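Local coordinates for protein potential RNA-dependent RNA polymerase (Human picobirnavirus, PDB 5I62) that catalyses RNA-templated RNA synthesis as the viral RNA-dependent RNA polymerase, probably serving both transcription and replication of the double-stranded RNA genome, at residues D161-M164 against C169-R172; N211-Q216 against V291-R296; V235-V240 against L399-H404; M247-G252 against D406-G411. All coordinates share one frame; numbering follows the deposited sequence.

Contact 1: residues D161-M164 against C169-R172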
loop_
_atom_site.group_PDB
_atom_site.type_symbol
_atom_site.label_atom_id
_atom_site.label_comp_id
_atom_site.label_asym_id
_atom_site.label_seq_id
_atom_site.Cartn_x
_atom_site.Cartn_y
_atom_site.Cartn_z
ATOM N N ASP A 161 -1.995 5.900 26.501
ATOM C CA ASP A 161 -3.155 6.728 26.208
ATOM C C ASP A 161 -2.651 7.831 25.297
ATOM O O ASP A 161 -1.662 8.488 25.634
ATOM C CB ASP A 161 -3.760 7.306 27.494
ATOM C CG ASP A 161 -4.984 8.179 27.237
ATOM O OD1 ASP A 161 -5.749 7.888 26.295
ATOM O OD2 ASP A 161 -5.178 9.160 27.985
ATOM N N VAL A 162 -3.277 8.006 24.128
ATOM C CA VAL A 162 -2.856 9.024 23.169
ATOM C C VAL A 162 -4.055 9.887 22.796
ATOM O O VAL A 162 -5.179 9.387 22.702
ATOM C CB VAL A 162 -2.196 8.400 21.907
ATOM C CG1 VAL A 162 -0.978 7.537 22.278
ATOM C CG2 VAL A 162 -3.210 7.562 21.107
ATOM N N TYR A 163 -3.819 11.185 22.597
ATOM C CA TYR A 163 -4.892 12.086 22.193
ATOM C C TYR A 163 -4.285 13.399 21.741
ATOM O O TYR A 163 -3.158 13.727 22.115
ATOM C CB TYR A 163 -5.910 12.326 23.325
ATOM C CG TYR A 163 -5.313 12.884 24.608
ATOM C CD1 TYR A 163 -4.875 12.030 25.615
ATOM C CD2 TYR A 163 -5.200 14.257 24.820
ATOM C CE1 TYR A 163 -4.344 12.524 26.803
ATOM C CE2 TYR A 163 -4.661 14.760 25.999
ATOM C CZ TYR A 163 -4.237 13.885 26.985
ATOM O OH TYR A 163 -3.707 14.377 28.159
ATOM N N MET A 164 -5.044 14.138 20.925
ATOM C CA MET A 164 -4.648 15.476 20.516
ATOM C C MET A 164 -5.040 16.485 21.584
ATOM O O MET A 164 -6.129 16.419 22.155
ATOM C CB MET A 164 -5.283 15.854 19.181
ATOM C CG MET A 164 -4.898 14.916 18.018
ATOM S SD MET A 164 -3.117 14.909 17.638
ATOM C CE MET A 164 -2.796 16.640 17.317
ATOM N N CYS A 169 0.155 16.079 20.048
ATOM C CA CYS A 169 -0.261 14.711 20.310
ATOM C C CYS A 169 0.313 14.306 21.665
ATOM O O CYS A 169 1.527 14.147 21.802
ATOM C CB CYS A 169 0.219 13.781 19.202
ATOM S SG CYS A 169 -0.156 12.024 19.473
ATOM N N VAL A 170 -0.543 14.160 22.667
ATOM C CA VAL A 170 -0.087 13.732 23.985
ATOM C C VAL A 170 -0.034 12.212 24.016
ATOM O O VAL A 170 -0.974 11.543 23.582
ATOM C CB VAL A 170 -1.002 14.284 25.085
ATOM C CG1 VAL A 170 -0.598 13.723 26.451
ATOM C CG2 VAL A 170 -0.974 15.820 25.080
ATOM N N MET A 171 1.075 11.658 24.511
ATOM C CA MET A 171 1.238 10.209 24.651
ATOM C C MET A 171 1.663 9.900 26.081
ATOM O O MET A 171 2.811 10.162 26.460
ATOM C CB MET A 171 2.253 9.667 23.654
ATOM C CG MET A 171 1.983 10.105 22.216
ATOM S SD MET A 171 2.867 9.118 21.011
ATOM C CE MET A 171 4.576 9.259 21.605
ATOM N N ARG A 172 0.745 9.349 26.870
ATOM C CA ARG A 172 1.083 8.822 28.191
ATOM C C ARG A 172 1.456 7.354 28.035
ATOM O O ARG A 172 0.635 6.551 27.592
ATOM C CB ARG A 172 -0.079 8.969 29.175
ATOM C CG ARG A 172 -0.288 10.356 29.728
ATOM C CD ARG A 172 0.737 10.718 30.817
ATOM N NE ARG A 172 0.761 9.798 31.958
ATOM C CZ ARG A 172 1.627 9.886 32.969
ATOM N NH1 ARG A 172 2.541 10.857 32.986
ATOM N NH2 ARG A 172 1.580 9.008 33.966
#

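Contact 2: residues N211-Q216 against V291-R296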
loop_
_atom_site.group_PDB
_atom_site.type_symbol
_atom_site.label_atom_id
_atom_site.label_comp_id
_atom_site.label_asym_id
_atom_site.label_seq_id
_atom_site.Cartn_x
_atom_site.Cartn_y
_atom_site.Cartn_z
ATOM N N ASN A 211 0.056 3.737 17.065
ATOM C CA ASN A 211 -0.285 2.563 16.265
ATOM C C ASN A 211 -0.977 1.487 17.106
ATOM O O ASN A 211 -1.929 0.851 16.644
ATOM C CB ASN A 211 0.964 1.996 15.590
ATOM C CG ASN A 211 1.294 2.685 14.277
ATOM O OD1 ASN A 211 0.433 3.312 13.640
ATOM N ND2 ASN A 211 2.532 2.569 13.866
ATOM N N ILE A 212 -0.515 1.263 18.342
ATOM C CA ILE A 212 -1.213 0.332 19.237
ATOM C C ILE A 212 -2.669 0.755 19.437
ATOM O O ILE A 212 -3.597 -0.053 19.309
ATOM C CB ILE A 212 -0.482 0.230 20.590
ATOM C CG1 ILE A 212 0.908 -0.376 20.417
ATOM C CG2 ILE A 212 -1.322 -0.590 21.584
ATOM C CD1 ILE A 212 1.788 -0.264 21.693
ATOM N N ARG A 213 -2.894 2.022 19.792
ATOM C CA ARG A 213 -4.259 2.456 20.058
ATOM C C ARG A 213 -5.123 2.351 18.801
ATOM O O ARG A 213 -6.276 1.904 18.867
ATOM C CB ARG A 213 -4.257 3.878 20.605
ATOM C CG ARG A 213 -3.845 3.945 22.084
ATOM C CD ARG A 213 -4.934 3.315 22.890
ATOM N NE ARG A 213 -5.932 4.287 23.270
ATOM C CZ ARG A 213 -7.229 4.051 23.419
ATOM N NH1 ARG A 213 -7.744 2.855 23.192
ATOM N NH2 ARG A 213 -8.012 5.048 23.787
ATOM N N GLU A 214 -4.590 2.773 17.654
ATOM C CA GLU A 214 -5.331 2.642 16.397
ATOM C C GLU A 214 -5.695 1.186 16.124
ATOM O O GLU A 214 -6.849 0.865 15.814
ATOM C CB GLU A 214 -4.506 3.194 15.241
ATOM C CG GLU A 214 -4.281 4.683 15.253
ATOM C CD GLU A 214 -3.320 5.079 14.145
ATOM O OE1 GLU A 214 -2.343 4.324 13.901
ATOM O OE2 GLU A 214 -3.533 6.132 13.529
ATOM N N LEU A 215 -4.723 0.282 16.271
ATOM C CA LEU A 215 -4.938 -1.105 15.882
ATOM C C LEU A 215 -5.869 -1.847 16.825
ATOM O O LEU A 215 -6.352 -2.924 16.467
ATOM C CB LEU A 215 -3.602 -1.835 15.774
ATOM C CG LEU A 215 -2.714 -1.431 14.593
ATOM C CD1 LEU A 215 -1.369 -2.139 14.679
ATOM C CD2 LEU A 215 -3.381 -1.756 13.277
ATOM N N GLN A 216 -6.135 -1.309 18.022
ATOM C CA GLN A 216 -7.175 -1.901 18.858
ATOM C C GLN A 216 -8.513 -1.970 18.119
ATOM O O GLN A 216 -9.361 -2.804 18.451
ATOM C CB GLN A 216 -7.342 -1.109 20.150
ATOM C CG GLN A 216 -6.206 -1.264 21.153
ATOM C CD GLN A 216 -6.509 -0.496 22.414
ATOM O OE1 GLN A 216 -6.174 0.684 22.525
ATOM N NE2 GLN A 216 -7.204 -1.140 23.349
ATOM N N VAL A 291 -16.705 4.634 21.742
ATOM C CA VAL A 291 -17.041 6.059 21.717
ATOM C C VAL A 291 -15.808 6.900 22.014
ATOM O O VAL A 291 -15.542 7.907 21.338
ATOM C CB VAL A 291 -18.178 6.370 22.715
ATOM C CG1 VAL A 291 -18.501 7.866 22.713
ATOM C CG2 VAL A 291 -19.422 5.550 22.410
ATOM N N ASP A 292 -15.020 6.487 23.010
ATOM C CA ASP A 292 -13.823 7.232 23.383
ATOM C C ASP A 292 -12.759 7.173 22.298
ATOM O O ASP A 292 -12.108 8.181 22.009
ATOM C CB ASP A 292 -13.257 6.689 24.684
ATOM C CG ASP A 292 -13.898 7.319 25.888
ATOM O OD1 ASP A 292 -14.239 8.519 25.809
ATOM O OD2 ASP A 292 -14.098 6.612 26.897
ATOM N N TRP A 293 -12.539 5.984 21.738
ATOM C CA TRP A 293 -11.598 5.809 20.641
ATOM C C TRP A 293 -11.923 6.734 19.468
ATOM O O TRP A 293 -11.019 7.324 18.865
ATOM C CB TRP A 293 -11.612 4.348 20.198
ATOM C CG TRP A 293 -10.593 4.001 19.157
ATOM C CD1 TRP A 293 -9.334 3.497 19.371
ATOM C CD2 TRP A 293 -10.742 4.123 17.736
ATOM N NE1 TRP A 293 -8.698 3.300 18.173
ATOM C CE2 TRP A 293 -9.534 3.680 17.151
ATOM C CE3 TRP A 293 -11.783 4.560 16.899
ATOM C CZ2 TRP A 293 -9.335 3.655 15.767
ATOM C CZ3 TRP A 293 -11.581 4.546 15.522
ATOM C CH2 TRP A 293 -10.366 4.091 14.973
ATOM N N LEU A 294 -13.209 6.861 19.125
ATOM C CA LEU A 294 -13.595 7.676 17.979
ATOM C C LEU A 294 -13.317 9.156 18.222
ATOM O O LEU A 294 -12.995 9.893 17.280
ATOM C CB LEU A 294 -15.074 7.449 17.660
ATOM C CG LEU A 294 -15.379 6.107 16.998
ATOM C CD1 LEU A 294 -16.858 5.735 17.171
ATOM C CD2 LEU A 294 -15.011 6.171 15.505
ATOM N N GLU A 295 -13.433 9.609 19.474
ATOM C CA GLU A 295 -13.193 11.014 19.781
ATOM C C GLU A 295 -11.711 11.301 19.995
ATOM O O GLU A 295 -11.248 12.399 19.677
ATOM C CB GLU A 295 -13.999 11.441 21.000
ATOM C CG GLU A 295 -15.514 11.385 20.785
ATOM C CD GLU A 295 -15.964 12.275 19.629
ATOM O OE1 GLU A 295 -15.472 13.427 19.526
ATOM O OE2 GLU A 295 -16.771 11.802 18.806
ATOM N N ARG A 296 -10.961 10.350 20.557
ATOM C CA ARG A 296 -9.588 10.592 21.002
ATOM C C ARG A 296 -8.525 10.103 20.035
ATOM O O ARG A 296 -7.527 10.789 19.833
ATOM C CB ARG A 296 -9.316 9.911 22.344
ATOM C CG ARG A 296 -9.747 10.658 23.571
ATOM C CD ARG A 296 -9.778 9.685 24.746
ATOM N NE ARG A 296 -8.571 9.718 25.561
ATOM C CZ ARG A 296 -8.287 10.698 26.411
ATOM N NH1 ARG A 296 -9.117 11.731 26.542
ATOM N NH2 ARG A 296 -7.183 10.651 27.129
#

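Contact 3: residues V235-V240 against L399-H404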
loop_
_atom_site.group_PDB
_atom_site.type_symbol
_atom_site.label_atom_id
_atom_site.label_comp_id
_atom_site.label_asym_id
_atom_site.label_seq_id
_atom_site.Cartn_x
_atom_site.Cartn_y
_atom_site.Cartn_z
ATOM N N VAL A 235 -7.807 -10.350 1.544
ATOM C CA VAL A 235 -7.750 -11.790 1.747
ATOM C C VAL A 235 -6.632 -12.368 0.890
ATOM O O VAL A 235 -5.688 -12.964 1.412
ATOM C CB VAL A 235 -9.101 -12.458 1.435
ATOM C CG1 VAL A 235 -9.011 -13.980 1.653
ATOM C CG2 VAL A 235 -10.201 -11.856 2.309
ATOM N N SER A 236 -6.726 -12.197 -0.428
ATOM C CA SER A 236 -5.748 -12.795 -1.330
ATOM C C SER A 236 -6.005 -12.319 -2.748
ATOM O O SER A 236 -7.087 -11.829 -3.065
ATOM C CB SER A 236 -5.820 -14.323 -1.293
ATOM O OG SER A 236 -7.004 -14.751 -1.937
ATOM N N MET A 237 -5.003 -12.508 -3.607
ATOM C CA MET A 237 -5.190 -12.189 -5.016
ATOM C C MET A 237 -6.180 -13.145 -5.671
ATOM O O MET A 237 -6.835 -12.793 -6.661
ATOM C CB MET A 237 -3.851 -12.215 -5.743
ATOM C CG MET A 237 -2.869 -11.142 -5.261
ATOM S SD MET A 237 -3.387 -9.468 -5.711
ATOM C CE MET A 237 -4.149 -8.892 -4.189
ATOM N N GLU A 238 -6.312 -14.352 -5.129
ATOM C CA GLU A 238 -7.311 -15.277 -5.656
ATOM C C GLU A 238 -8.727 -14.828 -5.293
ATOM O O GLU A 238 -9.659 -14.981 -6.094
ATOM C CB GLU A 238 -7.016 -16.692 -5.155
ATOM C CG GLU A 238 -5.728 -17.304 -5.752
ATOM C CD GLU A 238 -4.431 -16.665 -5.219
ATOM O OE1 GLU A 238 -4.384 -16.263 -4.031
ATOM O OE2 GLU A 238 -3.451 -16.567 -5.998
ATOM N N ALA A 239 -8.909 -14.256 -4.101
ATOM C CA ALA A 239 -10.210 -13.676 -3.759
ATOM C C ALA A 239 -10.521 -12.475 -4.647
ATOM O O ALA A 239 -11.680 -12.248 -5.016
ATOM C CB ALA A 239 -10.258 -13.277 -2.288
ATOM N N VAL A 240 -9.497 -11.687 -4.987
ATOM C CA VAL A 240 -9.690 -10.565 -5.906
ATOM C C VAL A 240 -10.147 -11.075 -7.261
ATOM O O VAL A 240 -11.066 -10.521 -7.872
ATOM C CB VAL A 240 -8.398 -9.736 -6.045
ATOM C CG1 VAL A 240 -8.541 -8.725 -7.199
ATOM C CG2 VAL A 240 -8.082 -9.005 -4.757
ATOM N N LEU A 399 -4.860 -3.299 -9.056
ATOM C CA LEU A 399 -3.680 -3.647 -8.246
ATOM C C LEU A 399 -2.508 -4.063 -9.130
ATOM O O LEU A 399 -1.764 -4.985 -8.804
ATOM C CB LEU A 399 -4.005 -4.742 -7.227
ATOM C CG LEU A 399 -5.181 -4.434 -6.292
ATOM C CD1 LEU A 399 -5.388 -5.579 -5.294
ATOM C CD2 LEU A 399 -4.988 -3.097 -5.566
ATOM N N ARG A 400 -2.363 -3.377 -10.268
ATOM C CA ARG A 400 -1.312 -3.633 -11.253
ATOM C C ARG A 400 -1.354 -5.056 -11.814
ATOM O O ARG A 400 -0.327 -5.596 -12.242
ATOM C CB ARG A 400 0.073 -3.315 -10.687
ATOM C CG ARG A 400 0.290 -1.816 -10.460
ATOM C CD ARG A 400 1.718 -1.532 -10.003
ATOM N NE ARG A 400 1.812 -0.398 -9.080
ATOM C CZ ARG A 400 1.691 0.877 -9.441
ATOM N NH1 ARG A 400 1.461 1.198 -10.713
ATOM N NH2 ARG A 400 1.796 1.836 -8.525
ATOM N N ARG A 401 -2.546 -5.659 -11.859
ATOM C CA ARG A 401 -2.762 -6.917 -12.563
ATOM C C ARG A 401 -3.814 -6.722 -13.650
ATOM O O ARG A 401 -4.821 -6.038 -13.438
ATOM C CB ARG A 401 -3.246 -8.033 -11.638
ATOM C CG ARG A 401 -2.163 -8.798 -10.928
ATOM C CD ARG A 401 -1.850 -8.118 -9.654
ATOM N NE ARG A 401 -0.938 -8.881 -8.800
ATOM C CZ ARG A 401 -0.270 -8.319 -7.802
ATOM N NH1 ARG A 401 -0.415 -7.014 -7.593
ATOM N NH2 ARG A 401 0.543 -9.040 -7.032
ATOM N N TRP A 402 -3.589 -7.366 -14.791
ATOM C CA TRP A 402 -4.502 -7.338 -15.928
ATOM C C TRP A 402 -5.436 -8.535 -15.852
ATOM O O TRP A 402 -5.017 -9.640 -15.508
ATOM C CB TRP A 402 -3.688 -7.368 -17.215
ATOM C CG TRP A 402 -4.394 -7.543 -18.522
ATOM C CD1 TRP A 402 -4.799 -6.557 -19.363
ATOM C CD2 TRP A 402 -4.685 -8.783 -19.186
ATOM N NE1 TRP A 402 -5.344 -7.098 -20.500
ATOM C CE2 TRP A 402 -5.291 -8.463 -20.413
ATOM C CE3 TRP A 402 -4.500 -10.129 -18.851
ATOM C CZ2 TRP A 402 -5.719 -9.437 -21.313
ATOM C CZ3 TRP A 402 -4.929 -11.098 -19.743
ATOM C CH2 TRP A 402 -5.519 -10.742 -20.968
ATOM N N HIS A 403 -6.710 -8.300 -16.135
ATOM C CA HIS A 403 -7.701 -9.364 -16.219
ATOM C C HIS A 403 -8.485 -9.195 -17.513
ATOM O O HIS A 403 -8.687 -8.080 -17.987
ATOM C CB HIS A 403 -8.687 -9.351 -15.047
ATOM C CG HIS A 403 -8.059 -9.256 -13.689
ATOM N ND1 HIS A 403 -8.039 -10.316 -12.811
ATOM C CD2 HIS A 403 -7.493 -8.217 -13.034
ATOM C CE1 HIS A 403 -7.467 -9.942 -11.681
ATOM N NE2 HIS A 403 -7.113 -8.676 -11.794
ATOM N N HIS A 404 -8.948 -10.310 -18.062
ATOM C CA HIS A 404 -9.703 -10.281 -19.298
ATOM C C HIS A 404 -10.813 -11.314 -19.230
ATOM O O HIS A 404 -10.585 -12.444 -18.786
ATOM C CB HIS A 404 -8.793 -10.551 -20.496
ATOM C CG HIS A 404 -9.406 -10.197 -21.810
ATOM N ND1 HIS A 404 -10.455 -10.906 -22.349
ATOM C CD2 HIS A 404 -9.113 -9.220 -22.701
ATOM C CE1 HIS A 404 -10.791 -10.375 -23.511
ATOM N NE2 HIS A 404 -9.990 -9.352 -23.748
#

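Contact 4: residues M247-G252 against D406-G411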
loop_
_atom_site.group_PDB
_atom_site.type_symbol
_atom_site.label_atom_id
_atom_site.label_comp_id
_atom_site.label_asym_id
_atom_site.label_seq_id
_atom_site.Cartn_x
_atom_site.Cartn_y
_atom_site.Cartn_z
ATOM N N MET A 247 -17.807 -9.804 -11.452
ATOM C CA MET A 247 -18.115 -8.496 -12.018
ATOM C C MET A 247 -18.346 -8.598 -13.523
ATOM O O MET A 247 -19.301 -8.016 -14.064
ATOM C CB MET A 247 -16.981 -7.517 -11.688
ATOM C CG MET A 247 -17.226 -6.086 -12.184
ATOM S SD MET A 247 -15.718 -5.082 -12.063
ATOM C CE MET A 247 -14.730 -5.895 -13.325
ATOM N N PHE A 248 -17.500 -9.366 -14.213
ATOM C CA PHE A 248 -17.714 -9.574 -15.638
ATOM C C PHE A 248 -18.971 -10.401 -15.905
ATOM O O PHE A 248 -19.694 -10.141 -16.877
ATOM C CB PHE A 248 -16.490 -10.227 -16.266
ATOM C CG PHE A 248 -15.402 -9.252 -16.596
ATOM C CD1 PHE A 248 -15.611 -8.267 -17.550
ATOM C CD2 PHE A 248 -14.187 -9.295 -15.943
ATOM C CE1 PHE A 248 -14.617 -7.348 -17.857
ATOM C CE2 PHE A 248 -13.181 -8.384 -16.253
ATOM C CZ PHE A 248 -13.404 -7.403 -17.197
ATOM N N ASP A 249 -19.240 -11.400 -15.057
ATOM C CA ASP A 249 -20.425 -12.245 -15.221
ATOM C C ASP A 249 -21.727 -11.472 -15.034
ATOM O O ASP A 249 -22.757 -11.839 -15.624
ATOM C CB ASP A 249 -20.397 -13.405 -14.220
ATOM C CG ASP A 249 -19.296 -14.413 -14.504
ATOM O OD1 ASP A 249 -18.773 -14.436 -15.643
ATOM O OD2 ASP A 249 -18.973 -15.197 -13.577
ATOM N N THR A 250 -21.720 -10.435 -14.194
ATOM C CA THR A 250 -22.942 -9.746 -13.800
ATOM C C THR A 250 -23.006 -8.305 -14.293
ATOM O O THR A 250 -23.895 -7.563 -13.883
ATOM C CB THR A 250 -23.113 -9.786 -12.280
ATOM O OG1 THR A 250 -22.032 -9.068 -11.646
ATOM C CG2 THR A 250 -23.128 -11.216 -11.777
ATOM N N LYS A 251 -22.104 -7.881 -15.167
ATOM C CA LYS A 251 -22.190 -6.504 -15.603
ATOM C C LYS A 251 -23.164 -6.372 -16.766
ATOM O O LYS A 251 -23.421 -7.331 -17.497
ATOM C CB LYS A 251 -20.835 -5.950 -16.004
ATOM C CG LYS A 251 -20.347 -6.359 -17.351
ATOM C CD LYS A 251 -19.210 -5.430 -17.761
ATOM C CE LYS A 251 -18.853 -5.636 -19.207
ATOM N NZ LYS A 251 -19.932 -5.155 -20.114
ATOM N N GLY A 252 -23.695 -5.161 -16.927
ATOM C CA GLY A 252 -24.441 -4.812 -18.113
ATOM C C GLY A 252 -23.683 -5.146 -19.384
ATOM O O GLY A 252 -22.525 -4.759 -19.568
ATOM N N ASP A 406 -12.091 -13.113 -21.371
ATOM C CA ASP A 406 -11.764 -14.323 -22.125
ATOM C C ASP A 406 -10.530 -15.057 -21.602
ATOM O O ASP A 406 -10.165 -16.097 -22.163
ATOM C CB ASP A 406 -11.563 -13.988 -23.604
ATOM C CG ASP A 406 -12.813 -13.413 -24.242
ATOM O OD1 ASP A 406 -13.922 -13.820 -23.827
ATOM O OD2 ASP A 406 -12.697 -12.571 -25.152
ATOM N N TYR A 407 -9.876 -14.551 -20.562
ATOM C CA TYR A 407 -8.656 -15.157 -20.024
ATOM C C TYR A 407 -8.995 -15.757 -18.665
ATOM O O TYR A 407 -8.843 -15.110 -17.628
ATOM C CB TYR A 407 -7.533 -14.140 -19.912
ATOM C CG TYR A 407 -6.188 -14.776 -19.623
ATOM C CD1 TYR A 407 -5.783 -15.041 -18.321
ATOM C CD2 TYR A 407 -5.330 -15.118 -20.660
ATOM C CE1 TYR A 407 -4.545 -15.636 -18.054
ATOM C CE2 TYR A 407 -4.097 -15.708 -20.411
ATOM C CZ TYR A 407 -3.713 -15.967 -19.107
ATOM O OH TYR A 407 -2.493 -16.548 -18.866
ATOM N N ARG A 408 -9.449 -17.006 -18.672
ATOM C CA ARG A 408 -9.911 -17.652 -17.461
ATOM C C ARG A 408 -9.173 -18.964 -17.278
ATOM O O ARG A 408 -8.935 -19.684 -18.248
ATOM C CB ARG A 408 -11.439 -17.896 -17.479
ATOM C CG ARG A 408 -12.246 -16.667 -17.893
ATOM C CD ARG A 408 -13.693 -16.719 -17.412
ATOM N NE ARG A 408 -14.406 -15.489 -17.762
ATOM C CZ ARG A 408 -15.574 -15.122 -17.243
ATOM N NH1 ARG A 408 -16.180 -15.904 -16.354
ATOM N NH2 ARG A 408 -16.139 -13.977 -17.618
ATOM N N VAL A 409 -8.800 -19.244 -16.029
ATOM C CA VAL A 409 -8.139 -20.475 -15.602
ATOM C C VAL A 409 -9.035 -21.121 -14.554
ATOM O O VAL A 409 -9.322 -20.507 -13.520
ATOM C CB VAL A 409 -6.733 -20.201 -15.032
ATOM C CG1 VAL A 409 -6.078 -21.493 -14.509
ATOM C CG2 VAL A 409 -5.857 -19.526 -16.070
ATOM N N ASP A 410 -9.486 -22.350 -14.823
ATOM C CA ASP A 410 -10.513 -23.014 -14.012
ATOM C C ASP A 410 -11.681 -22.073 -13.729
ATOM O O ASP A 410 -12.199 -22.002 -12.615
ATOM C CB ASP A 410 -9.932 -23.573 -12.712
ATOM C CG ASP A 410 -8.972 -24.734 -12.951
ATOM O OD1 ASP A 410 -9.064 -25.373 -14.023
ATOM O OD2 ASP A 410 -8.130 -25.013 -12.067
ATOM N N GLY A 411 -12.080 -21.326 -14.751
ATOM C CA GLY A 411 -13.226 -20.447 -14.671
ATOM C C GLY A 411 -12.994 -19.095 -14.026
ATOM O O GLY A 411 -13.941 -18.306 -13.934
HETATM O O HOH W 1 -18.944 -13.687 -18.054
#

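Contact 1: residues D161-M164 against C169-R172
The isopropyl group of Val170 lies on one face of the Tyr163 ring. Val170 CB is 3.9 Å from the ring centroid, over the face but shifted toward the rim. Its two methyls spread over the outer end of the ring: Val170 CG1 is 3.6 Å from Tyr163 OH, and Val170 CG2 reaches Tyr163 CE2. The two side chains run side by side in the same direction. Tyr163 adopts a chi1 of 57°, with CG between its backbone N and carbonyl carbon, which lays the ring alongside Val170 of the neighbouring strand. Asp161 and Arg172 share this face. The Asp161 carboxylate turns to Arg296 for a salt bridge, while the Arg172 side chain bends away from Asp161 and touches Glu177.

The two strands form an antiparallel beta hairpin, 160-165 with 168-173, joined by a very short connection. Asp161-Arg172 and Tyr163-Val170 are hydrogen-bonded pairs, each closed by two backbone bonds. Arg172 N meets Asp161 O at 2.8 Å, and Val170 N meets Tyr163 O at 2.7 Å. The pairs Val162-Met171 and Met164-Cys169 are non-hydrogen-bonded. Val162 CA also approaches Val170 O at 3.2 Å in a CA-H...O contact.

The opposite face is apolar. Val162 and Met171 cross obliquely, with Val162 CG1 3.9 Å from Met171 CG. Met164 is bent at chi2 and chi3, which swings its sulfur back over the neighbouring strand, and SD rests 3.9 Å from Cys169 CB. Val210 of helix 208-228 packs on both Val162 and Met171, and Ile300 touches Val162 and Met164.

Contact 2: residues N211-Q216 against V291-R296
Trp293 reaches across from helix 288-296 and gives its indole N-H to the backbone of Arg213. NE1 of Trp293 lies 2.9 Å from Arg213 O, with an N-H...O angle of 147°. The oxygen is almost in the indole plane, at the edge of the ring, but the donor stands well above the carbonyl plane. With chi1 at -175°, the indole of Trp293 swings away from its own backbone N and out to the other helix. The benzo side of the ring continues along the helix, where Trp293 CZ2 is 3.7 Å from Glu214 O.

Arg213 is bent at chi2 and chi3. Its guanidinium stands nearly perpendicular to the indole, with Trp293 CD1 over one face, 4.2 Å from Arg213 NH1. The group is held by its own helix: Arg213 NH1 donates to Gln216 OE1 at 2.8 Å in an almost straight bond, with the oxygen in the guanidinium plane. Gln216 NE2 is itself bound to Arg127 O. Glu214 points its carboxylate elsewhere, to Ser324 OG and Gly325 N.

Tyr218 meets the Trp293 ring edge-to-face. The contact is buried helix-to-helix packing, in which one tryptophan reaches from helix 288-296 to the backbone of helix 208-228. Its place in the chain is consistent with the fingers of the right-hand polymerase fold.

Contact 3: residues V235-V240 against L399-H404
The guanidinium of Arg401 carries the sulfur of Met237 over the centre of one face. Met237 SD is 3.9 Å from Arg401 CZ, directly above the plane. The edge of the same group is used for a hydrogen bond within its own turn. Arg401 NH1 donates to Leu399 O at 2.7 Å, and the oxygen lies in the guanidinium plane. That bond helps to set the plane of the group and leaves a face turned to the thioether. The Arg401 chain is bent at chi2 (89°), which folds the guanidinium back toward Leu399.

Met237 crosses Arg401 at about a right angle. Its chain is bent at chi2 and chi3, and its terminal methyl moves on to the leucine: Met237 CE is 3.7 Å from Leu399 CD1. Val240, one helical turn on, adds a looser contact to Leu399 CD1 as well, from Val240 CG2 at 4.4 Å. One leucine branch is therefore shared by two side chains of the helix.

The helix starts here. Ser236 is its N-cap, and Ser236 OG accepts from Ala239 N at 2.9 Å. Further along, His403 also faces this helix and touches Asp241 and Ile244. Its ND1 is bound to Cys413 O.

Leu399 and Arg400 form a two-residue turn with type I' backbone angles between strands 395-398 and 401-404. A small antiparallel hairpin packed by its turn against the start of a helix fits the motif E region of the polymerase palm, next to the thumb.

Contact 4: residues M247-G252 against D406-G411
A surface salt bridge joins the C-terminal part of helix 237-250 to the loop between strands 401-404 and 416-417, through Asp249 and Arg408. The bond is one-sided on the aspartate. Arg408 NH1 donates to the syn lone pair of Asp249 OD1, on the side of OD2, at 3.1 Å, and the oxygen lies in the guanidinium plane. Arg408 NH2 adds a weak bond to the same Asp249 OD1 at 3.3 Å. The carboxylate and guanidinium planes are about 30° apart. A water sits between the two groups, 2.9 Å from Arg408 NH2, and donates to Asp249 OD1.

Arg408 is extended from CG to NE, which carries its charge across to the helix. Arg408 NE donates to Thr405 O, a bond from its own loop that helps to orient the guanidinium. Phe248 CB comes within 4.0 Å of Arg408 NH2.

On the helix side, Met247 and Phe248 pack on Val257 of strand 257-261. On the loop side, Tyr407 meets Trp62 edge-to-face, and its OH is hydrogen-bonded to Tyr456 O. The salt bridge thus spans the outside of the structure, between the C-terminal part of helix 237-250 and the loop that follows strand 401-404.

Overall arrangement
The contacts fall into two pairs. Contacts 1 and 2 have centres about 11 Å apart and are joined directly: Asp161 OD2 meets Arg296 NH2 in a salt bridge of 2.6 Å, and Val162 packs on Arg213. Contacts 3 and 4 share helix 237-250, with centres about 13 Å apart, and Trp402 packs on Tyr407. The centres of contacts 1 and 4 are about 49 Å apart, on opposite sides of the chain's centre. Helices 208-228 and 237-250 follow each other and connect the two groups. Strands 257-261, 355-357 and 360-363 belong to the sheet that, as in related polymerases, probably carries the catalytic motifs; helix 237-250 packs against strand 257-261.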